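Long-range contacts in protein DJ-1 homolog D (Arabidopsis thaliana, PDB 4OGG), which belongs to the DJ-1/PfpI family and carries two tandem domains of that family in a single chain, three copies of which form the assembly: residues L94-K105 with L122-V130; L287-K298 with Q315-L323. All coordinates share one frame; numbering follows the deposited sequence.

Interaction 1. Residues L94-K105 with L122-V130; sequences LALTASVVELVK and LILAAADTV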
loop_
_atom_site.group_PDB
_atom_site.type_symbol
_atom_site.label_atom_id
_atom_site.label_comp_id
_atom_site.label_asym_id
_atom_site.label_seq_id
_atom_site.Cartn_x
_atom_site.Cartn_y
_atom_site.Cartn_z
ATOM N N LEU C 94 -3.886 16.990 -18.822
ATOM C CA LEU C 94 -3.796 16.945 -20.281
ATOM C C LEU C 94 -4.592 18.116 -20.866
ATOM O O LEU C 94 -4.220 18.681 -21.895
ATOM C CB LEU C 94 -4.365 15.624 -20.816
ATOM C CG LEU C 94 -3.567 14.348 -20.540
ATOM C CD1 LEU C 94 -4.322 13.134 -21.063
ATOM C CD2 LEU C 94 -2.200 14.447 -21.213
ATOM N N ALA C 95 -5.691 18.470 -20.201
ATOM C CA ALA C 95 -6.557 19.563 -20.639
ATOM C C ALA C 95 -5.849 20.914 -20.615
ATOM O O ALA C 95 -6.286 21.859 -21.274
ATOM C CB ALA C 95 -7.811 19.619 -19.761
ATOM N N LEU C 96 -4.765 21.000 -19.848
ATOM C CA LEU C 96 -3.993 22.234 -19.737
ATOM C C LEU C 96 -2.730 22.186 -20.590
ATOM O O LEU C 96 -1.883 23.077 -20.514
ATOM C CB LEU C 96 -3.616 22.499 -18.276
ATOM C CG LEU C 96 -4.573 23.367 -17.452
ATOM C CD1 LEU C 96 -4.580 24.780 -18.022
ATOM C CD2 LEU C 96 -5.973 22.779 -17.465
ATOM N N THR C 97 -2.609 21.143 -21.401
ATOM C CA THR C 97 -1.455 20.984 -22.276
ATOM C C THR C 97 -1.847 21.477 -23.670
ATOM O O THR C 97 -2.701 20.887 -24.333
ATOM C CB THR C 97 -1.015 19.506 -22.339
ATOM O OG1 THR C 97 -0.728 19.036 -21.014
ATOM C CG2 THR C 97 0.227 19.354 -23.203
ATOM N N ALA C 98 -1.227 22.574 -24.096
ATOM C CA ALA C 98 -1.513 23.192 -25.391
ATOM C C ALA C 98 -1.607 22.225 -26.570
ATOM O O ALA C 98 -2.582 22.246 -27.322
ATOM C CB ALA C 98 -0.466 24.265 -25.691
ATOM N N SER C 99 -0.588 21.392 -26.736
ATOM C CA SER C 99 -0.549 20.434 -27.837
ATOM C C SER C 99 -1.710 19.446 -27.806
ATOM O O SER C 99 -2.153 18.964 -28.851
ATOM C CB SER C 99 0.773 19.668 -27.812
ATOM O OG SER C 99 0.945 18.990 -26.578
ATOM N N VAL C 100 -2.201 19.143 -26.606
ATOM C CA VAL C 100 -3.316 18.215 -26.464
ATOM C C VAL C 100 -4.632 18.856 -26.901
ATOM O O VAL C 100 -5.386 18.265 -27.673
ATOM C CB VAL C 100 -3.442 17.716 -25.007
ATOM C CG1 VAL C 100 -4.734 16.915 -24.833
ATOM C CG2 VAL C 100 -2.243 16.846 -24.657
ATOM N N VAL C 101 -4.915 20.062 -26.411
ATOM C CA VAL C 101 -6.147 20.738 -26.798
ATOM C C VAL C 101 -6.142 20.946 -28.310
ATOM O O VAL C 101 -7.175 20.838 -28.967
ATOM C CB VAL C 101 -6.303 22.109 -26.089
ATOM C CG1 VAL C 101 -6.366 21.910 -24.581
ATOM C CG2 VAL C 101 -5.154 23.017 -26.447
ATOM N N GLU C 102 -4.965 21.240 -28.856
ATOM C CA GLU C 102 -4.812 21.450 -30.291
ATOM C C GLU C 102 -5.202 20.185 -31.043
ATOM O O GLU C 102 -5.947 20.236 -32.021
ATOM C CB GLU C 102 -3.363 21.794 -30.626
ATOM C CG GLU C 102 -3.093 21.911 -32.112
ATOM C CD GLU C 102 -1.671 21.534 -32.470
ATOM O OE1 GLU C 102 -0.737 22.060 -31.832
ATOM O OE2 GLU C 102 -1.486 20.712 -33.391
ATOM N N LEU C 103 -4.685 19.053 -30.579
ATOM C CA LEU C 103 -4.961 17.768 -31.203
ATOM C C LEU C 103 -6.451 17.448 -31.200
ATOM O O LEU C 103 -7.012 17.048 -32.223
ATOM C CB LEU C 103 -4.179 16.659 -30.485
ATOM C CG LEU C 103 -4.311 15.227 -31.021
ATOM C CD1 LEU C 103 -3.123 14.399 -30.559
ATOM C CD2 LEU C 103 -5.616 14.606 -30.545
ATOM N N VAL C 104 -7.097 17.624 -30.051
ATOM C CA VAL C 104 -8.520 17.337 -29.945
ATOM C C VAL C 104 -9.348 18.268 -30.830
ATOM O O VAL C 104 -10.283 17.832 -31.500
ATOM C CB VAL C 104 -8.989 17.444 -28.475
ATOM C CG1 VAL C 104 -10.500 17.287 -28.385
ATOM C CG2 VAL C 104 -8.306 16.364 -27.652
ATOM N N LYS C 105 -8.997 19.546 -30.843
ATOM C CA LYS C 105 -9.724 20.504 -31.666
ATOM C C LYS C 105 -9.627 20.112 -33.134
ATOM O O LYS C 105 -10.622 20.124 -33.857
ATOM C CB LYS C 105 -9.157 21.911 -31.467
ATOM C CG LYS C 105 -9.408 22.489 -30.086
ATOM C CD LYS C 105 -8.695 23.821 -29.923
ATOM C CE LYS C 105 -8.906 24.413 -28.540
ATOM N NZ LYS C 105 -8.187 25.711 -28.384
ATOM N N LEU C 122 -13.097 16.503 -19.697
ATOM C CA LEU C 122 -12.528 17.768 -19.250
ATOM C C LEU C 122 -11.703 18.350 -20.387
ATOM O O LEU C 122 -11.639 19.567 -20.567
ATOM C CB LEU C 122 -11.637 17.563 -18.026
ATOM C CG LEU C 122 -12.355 17.353 -16.691
ATOM C CD1 LEU C 122 -11.327 17.094 -15.607
ATOM C CD2 LEU C 122 -13.192 18.582 -16.360
ATOM N N ILE C 123 -11.078 17.470 -21.163
ATOM C CA ILE C 123 -10.265 17.909 -22.289
ATOM C C ILE C 123 -11.140 18.511 -23.391
ATOM O O ILE C 123 -10.750 19.473 -24.044
ATOM C CB ILE C 123 -9.437 16.742 -22.857
ATOM C CG1 ILE C 123 -8.581 16.132 -21.743
ATOM C CG2 ILE C 123 -8.534 17.242 -23.982
ATOM C CD1 ILE C 123 -7.837 14.868 -22.137
ATOM N N LEU C 124 -12.326 17.944 -23.597
ATOM C CA LEU C 124 -13.238 18.467 -24.612
ATOM C C LEU C 124 -13.714 19.856 -24.191
ATOM O O LEU C 124 -13.903 20.742 -25.027
ATOM C CB LEU C 124 -14.443 17.534 -24.786
ATOM C CG LEU C 124 -14.125 16.089 -25.185
ATOM C CD1 LEU C 124 -15.420 15.317 -25.386
ATOM C CD2 LEU C 124 -13.299 16.077 -26.460
ATOM N N ALA C 125 -13.911 20.041 -22.888
ATOM C CA ALA C 125 -14.345 21.331 -22.374
ATOM C C ALA C 125 -13.243 22.355 -22.623
ATOM O O ALA C 125 -13.515 23.475 -23.053
ATOM C CB ALA C 125 -14.646 21.237 -20.884
ATOM N N ALA C 126 -11.998 21.965 -22.359
ATOM C CA ALA C 126 -10.862 22.859 -22.558
ATOM C C ALA C 126 -10.661 23.187 -24.036
ATOM O O ALA C 126 -10.218 24.284 -24.379
ATOM C CB ALA C 126 -9.591 22.234 -21.984
ATOM N N ALA C 127 -10.984 22.236 -24.908
ATOM C CA ALA C 127 -10.842 22.437 -26.350
ATOM C C ALA C 127 -12.035 23.215 -26.904
ATOM O O ALA C 127 -12.062 23.570 -28.088
ATOM C CB ALA C 127 -10.727 21.089 -27.055
ATOM N N ASP C 128 -13.014 23.472 -26.040
ATOM C CA ASP C 128 -14.227 24.201 -26.408
ATOM C C ASP C 128 -14.907 23.527 -27.597
ATOM O O ASP C 128 -15.240 24.175 -28.591
ATOM C CB ASP C 128 -13.881 25.657 -26.738
ATOM C CG ASP C 128 -15.112 26.515 -26.974
ATOM O OD1 ASP C 128 -16.098 26.368 -26.221
ATOM O OD2 ASP C 128 -15.084 27.350 -27.903
ATOM N N THR C 129 -15.116 22.221 -27.482
ATOM C CA THR C 129 -15.743 21.454 -28.549
ATOM C C THR C 129 -17.056 20.795 -28.136
ATOM O O THR C 129 -17.504 19.851 -28.784
ATOM C CB THR C 129 -14.791 20.352 -29.063
ATOM O OG1 THR C 129 -14.469 19.455 -27.989
ATOM C CG2 THR C 129 -13.505 20.965 -29.601
ATOM N N VAL C 130 -17.678 21.293 -27.069
ATOM C CA VAL C 130 -18.935 20.713 -26.599
ATOM C C VAL C 130 -20.103 21.695 -26.612
ATOM O O VAL C 130 -21.211 21.351 -26.204
ATOM C CB VAL C 130 -18.799 20.165 -25.160
ATOM C CG1 VAL C 130 -17.680 19.134 -25.096
ATOM C CG2 VAL C 130 -18.537 21.310 -24.190
#
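V104 and I123 meet in the tightly packed, buried part of this contact between helix 98-110 and the end of helix 121-126, whose segment axes approach to 9.3 Å at 85°. CG1 of V104, anti to the backbone N (chi1 174°), reaches CD2 of L124 at 3.6 Å and also touches CB of A127, while CG2 of V104 meets CG2 of I123 at 3.8 Å. The same CG2 of I123 touches CG1 of V100, and CD1 of I123 ends 3.8 Å from CB of L94. The turn L94-T97 adds A95, which lies almost on the second helix: its CA is 4.4 Å from CA of I123, and its carbonyl O is 3.4 Å from CB of A126. No hydrogen bond crosses between the segments.

The other margin is more open to solvent: V101 CG1 comes only within 4.2 Å of A126 CB, and the extended chain of partly exposed K105 runs alongside A127, with CE 3.3 Å from the A127 carbonyl O.

On the buried side V100, V104 and I123 rest on L8 of strand 3-8, and I123 and L124 on I85 of strand 82-85. A95 and A126 instead pack on L336 of the second subunit, so the turn and the second helix meet a neighbouring chain while the buried side chains rest on the central sheet.

Interaction 2. Residues L287-K298 with Q315-L323; sequences LALNEHVLNIVK and QILAAAGVL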
loop_
_atom_site.group_PDB
_atom_site.type_symbol
_atom_site.label_atom_id
_atom_site.label_comp_id
_atom_site.label_asym_id
_atom_site.label_seq_id
_atom_site.Cartn_x
_atom_site.Cartn_y
_atom_site.Cartn_z
ATOM N N LEU C 287 -9.949 -22.681 -7.761
ATOM C CA LEU C 287 -11.166 -23.079 -8.462
ATOM C C LEU C 287 -10.962 -24.481 -9.025
ATOM O O LEU C 287 -11.913 -25.249 -9.179
ATOM C CB LEU C 287 -11.471 -22.114 -9.608
ATOM C CG LEU C 287 -11.861 -20.686 -9.229
ATOM C CD1 LEU C 287 -11.926 -19.840 -10.488
ATOM C CD2 LEU C 287 -13.200 -20.680 -8.496
ATOM N N ALA C 288 -9.708 -24.804 -9.331
ATOM C CA ALA C 288 -9.353 -26.107 -9.876
ATOM C C ALA C 288 -9.614 -27.236 -8.876
ATOM O O ALA C 288 -9.604 -28.410 -9.244
ATOM C CB ALA C 288 -7.888 -26.109 -10.295
ATOM N N LEU C 289 -9.844 -26.875 -7.617
ATOM C CA LEU C 289 -10.111 -27.862 -6.573
ATOM C C LEU C 289 -11.610 -28.112 -6.428
ATOM O O LEU C 289 -12.027 -29.103 -5.828
ATOM C CB LEU C 289 -9.548 -27.389 -5.228
ATOM C CG LEU C 289 -8.046 -27.101 -5.164
ATOM C CD1 LEU C 289 -7.664 -26.668 -3.752
ATOM C CD2 LEU C 289 -7.264 -28.340 -5.572
ATOM N N ASN C 290 -12.410 -27.206 -6.981
ATOM C CA ASN C 290 -13.864 -27.310 -6.911
ATOM C C ASN C 290 -14.414 -28.279 -7.961
ATOM O O ASN C 290 -14.388 -27.993 -9.156
ATOM C CB ASN C 290 -14.486 -25.923 -7.102
ATOM C CG ASN C 290 -15.983 -25.920 -6.887
ATOM O OD1 ASN C 290 -16.721 -26.633 -7.567
ATOM N ND2 ASN C 290 -16.442 -25.115 -5.935
ATOM N N GLU C 291 -14.918 -29.422 -7.503
ATOM C CA GLU C 291 -15.467 -30.438 -8.400
ATOM C C GLU C 291 -16.579 -29.911 -9.304
ATOM O O GLU C 291 -16.696 -30.325 -10.457
ATOM C CB GLU C 291 -15.992 -31.630 -7.592
ATOM C CG GLU C 291 -14.908 -32.423 -6.881
ATOM C CD GLU C 291 -13.855 -32.951 -7.837
ATOM O OE1 GLU C 291 -14.228 -33.623 -8.821
ATOM O OE2 GLU C 291 -12.655 -32.695 -7.603
ATOM N N HIS C 292 -17.396 -29.004 -8.781
ATOM C CA HIS C 292 -18.486 -28.440 -9.567
ATOM C C HIS C 292 -17.936 -27.636 -10.737
ATOM O O HIS C 292 -18.508 -27.632 -11.826
ATOM C CB HIS C 292 -19.370 -27.558 -8.683
ATOM C CG HIS C 292 -20.030 -28.300 -7.562
ATOM N ND1 HIS C 292 -20.815 -27.676 -6.616
ATOM C CD2 HIS C 292 -20.022 -29.615 -7.235
ATOM C CE1 HIS C 292 -21.260 -28.573 -5.754
ATOM N NE2 HIS C 292 -20.793 -29.758 -6.107
ATOM N N VAL C 293 -16.814 -26.959 -10.509
ATOM C CA VAL C 293 -16.182 -26.164 -11.553
ATOM C C VAL C 293 -15.620 -27.085 -12.630
ATOM O O VAL C 293 -15.755 -26.817 -13.824
ATOM C CB VAL C 293 -15.031 -25.302 -10.983
ATOM C CG1 VAL C 293 -14.239 -24.667 -12.117
ATOM C CG2 VAL C 293 -15.595 -24.228 -10.069
ATOM N N LEU C 294 -14.987 -28.171 -12.200
ATOM C CA LEU C 294 -14.409 -29.125 -13.134
ATOM C C LEU C 294 -15.494 -29.746 -14.010
ATOM O O LEU C 294 -15.282 -29.991 -15.197
ATOM C CB LEU C 294 -13.659 -30.220 -12.371
ATOM C CG LEU C 294 -12.514 -29.744 -11.470
ATOM C CD1 LEU C 294 -11.862 -30.940 -10.799
ATOM C CD2 LEU C 294 -11.496 -28.976 -12.293
ATOM N N ASN C 295 -16.657 -29.993 -13.416
ATOM C CA ASN C 295 -17.783 -30.585 -14.137
ATOM C C ASN C 295 -18.238 -29.679 -15.278
ATOM O O ASN C 295 -18.556 -30.152 -16.369
ATOM C CB ASN C 295 -18.952 -30.834 -13.178
ATOM C CG ASN C 295 -18.709 -32.011 -12.248
ATOM O OD1 ASN C 295 -19.434 -32.201 -11.270
ATOM N ND2 ASN C 295 -17.697 -32.813 -12.555
ATOM N N ILE C 296 -18.265 -28.375 -15.019
ATOM C CA ILE C 296 -18.675 -27.399 -16.026
ATOM C C ILE C 296 -17.695 -27.404 -17.194
ATOM O O ILE C 296 -18.097 -27.342 -18.355
ATOM C CB ILE C 296 -18.744 -25.981 -15.422
ATOM C CG1 ILE C 296 -19.834 -25.933 -14.347
ATOM C CG2 ILE C 296 -19.021 -24.956 -16.514
ATOM C CD1 ILE C 296 -19.860 -24.650 -13.551
ATOM N N VAL C 297 -16.408 -27.486 -16.883
ATOM C CA VAL C 297 -15.379 -27.509 -17.913
ATOM C C VAL C 297 -15.487 -28.765 -18.776
ATOM O O VAL C 297 -15.384 -28.699 -20.002
ATOM C CB VAL C 297 -13.971 -27.455 -17.289
ATOM C CG1 VAL C 297 -12.915 -27.621 -18.370
ATOM C CG2 VAL C 297 -13.780 -26.130 -16.564
ATOM N N LYS C 298 -15.685 -29.910 -18.130
ATOM C CA LYS C 298 -15.807 -31.177 -18.842
ATOM C C LYS C 298 -17.009 -31.145 -19.779
ATOM O O LYS C 298 -16.955 -31.666 -20.893
ATOM C CB LYS C 298 -15.956 -32.329 -17.845
ATOM C CG LYS C 298 -14.753 -32.519 -16.932
ATOM C CD LYS C 298 -15.005 -33.614 -15.906
ATOM C CE LYS C 298 -13.821 -33.781 -14.972
ATOM N NZ LYS C 298 -14.078 -34.832 -13.948
ATOM N N GLN C 315 -4.928 -23.963 -15.379
ATOM C CA GLN C 315 -4.769 -24.862 -14.240
ATOM C C GLN C 315 -6.065 -25.638 -14.023
ATOM O O GLN C 315 -6.047 -26.794 -13.608
ATOM C CB GLN C 315 -4.425 -24.074 -12.971
ATOM C CG GLN C 315 -3.060 -23.413 -12.999
ATOM C CD GLN C 315 -2.793 -22.576 -11.763
ATOM O OE1 GLN C 315 -3.586 -21.706 -11.411
ATOM N NE2 GLN C 315 -1.669 -22.830 -11.102
ATOM N N ILE C 316 -7.189 -24.991 -14.306
ATOM C CA ILE C 316 -8.493 -25.628 -14.148
ATOM C C ILE C 316 -8.699 -26.712 -15.204
ATOM O O ILE C 316 -9.206 -27.795 -14.905
ATOM C CB ILE C 316 -9.629 -24.588 -14.257
ATOM C CG1 ILE C 316 -9.499 -23.561 -13.130
ATOM C CG2 ILE C 316 -10.981 -25.283 -14.185
ATOM C CD1 ILE C 316 -10.452 -22.385 -13.260
ATOM N N LEU C 317 -8.301 -26.417 -16.438
ATOM C CA LEU C 317 -8.438 -27.372 -17.531
ATOM C C LEU C 317 -7.591 -28.609 -17.249
ATOM O O LEU C 317 -8.025 -29.739 -17.473
ATOM C CB LEU C 317 -7.999 -26.733 -18.852
ATOM C CG LEU C 317 -8.726 -25.450 -19.267
ATOM C CD1 LEU C 317 -8.283 -25.053 -20.668
ATOM C CD2 LEU C 317 -10.229 -25.665 -19.235
ATOM N N ALA C 318 -6.378 -28.379 -16.756
ATOM C CA ALA C 318 -5.464 -29.465 -16.430
ATOM C C ALA C 318 -6.060 -30.350 -15.339
ATOM O O ALA C 318 -6.006 -31.578 -15.422
ATOM C CB ALA C 318 -4.125 -28.895 -15.974
ATOM N N ALA C 319 -6.632 -29.721 -14.317
ATOM C CA ALA C 319 -7.229 -30.458 -13.211
ATOM C C ALA C 319 -8.454 -31.239 -13.682
ATOM O O ALA C 319 -8.779 -32.298 -13.138
ATOM C CB ALA C 319 -7.616 -29.496 -12.090
ATOM N N ALA C 320 -9.129 -30.709 -14.697
ATOM C CA ALA C 320 -10.318 -31.348 -15.245
ATOM C C ALA C 320 -9.938 -32.510 -16.157
ATOM O O ALA C 320 -10.797 -33.290 -16.569
ATOM C CB ALA C 320 -11.146 -30.329 -16.015
ATOM N N GLY C 321 -8.652 -32.611 -16.473
ATOM C CA GLY C 321 -8.171 -33.679 -17.330
ATOM C C GLY C 321 -8.625 -33.553 -18.771
ATOM O O GLY C 321 -8.606 -34.530 -19.524
ATOM N N VAL C 322 -9.026 -32.349 -19.163
ATOM C CA VAL C 322 -9.496 -32.111 -20.521
ATOM C C VAL C 322 -8.397 -31.635 -21.466
ATOM O O VAL C 322 -8.679 -31.203 -22.582
ATOM C CB VAL C 322 -10.641 -31.075 -20.531
ATOM C CG1 VAL C 322 -11.812 -31.591 -19.715
ATOM C CG2 VAL C 322 -10.148 -29.749 -19.967
ATOM N N LEU C 323 -7.145 -31.721 -21.026
ATOM C CA LEU C 323 -6.027 -31.286 -21.856
ATOM C C LEU C 323 -5.299 -32.435 -22.545
ATOM O O LEU C 323 -4.403 -32.209 -23.359
ATOM C CB LEU C 323 -5.028 -30.479 -21.020
ATOM C CG LEU C 323 -5.512 -29.115 -20.521
ATOM C CD1 LEU C 323 -4.412 -28.454 -19.708
ATOM C CD2 LEU C 323 -5.900 -28.236 -21.704
#
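I316 fits as a knob into a hole formed by L287, V293, L294 and V297, and its side chain forks at CB. CG2, anti to the backbone N, meets two valine methyls, CG2 of V297 at 3.8 Å and CG1 of V293 at 3.9 Å. CG1 takes the other direction, anti to the carbonyl carbon (chi1 -62°), and lies over the backbone of A288, 4.0 Å from its N. The tip, CD1 of I316, ends against L287, 3.8 Å from CB of L287 and slightly farther from its CD1.

Around this knob the segment axes cross at 87°. V297 CG1 presses on CD2 of L317 at 3.4 Å, closer than usual van der Waals contact, and also touches CG2 of V322. L294 extends its CD2 over the last helical turn, 3.7 Å from the carbonyl O of I316 and near CB of A319 and A320. K298 lies along the edge, with CE 3.5 Å from A320 O. N290 caps helix 291-302, OD1 accepting from V293 N at 3.0 Å with the donor above the carbonyl plane.

Beneath, V297 rests on L276 and I316 and L317 on I278 of strand 275-278, seating two helices on the central sheet of the second DJ-1/PfpI domain. With no hydrogen bond between the segments and 489 Å² of surface buried, the contact depends on shape and apolar fit, while the helical and capping bonds run within each segment.

In the fold
From the N terminus, interaction 1 comes first, closing a loop of 16 residues that carries strand 114-116 between its two helices. The chain then completes the first DJ-1/PfpI domain and enters the second, where interaction 2 closes an equally long loop around strand 307-309. The contacts are in series, so neither nests within nor crosses the other. Each ties two helices beside a six-stranded sheet of the same strand order, 2-1-3-4-6-5, and their crossing angles of -85° and -87° agree closely, as expected of repeated domains. Their centres lie 50 Å apart on opposite sides of the chain's centre, with nearest atoms about 35 Å apart.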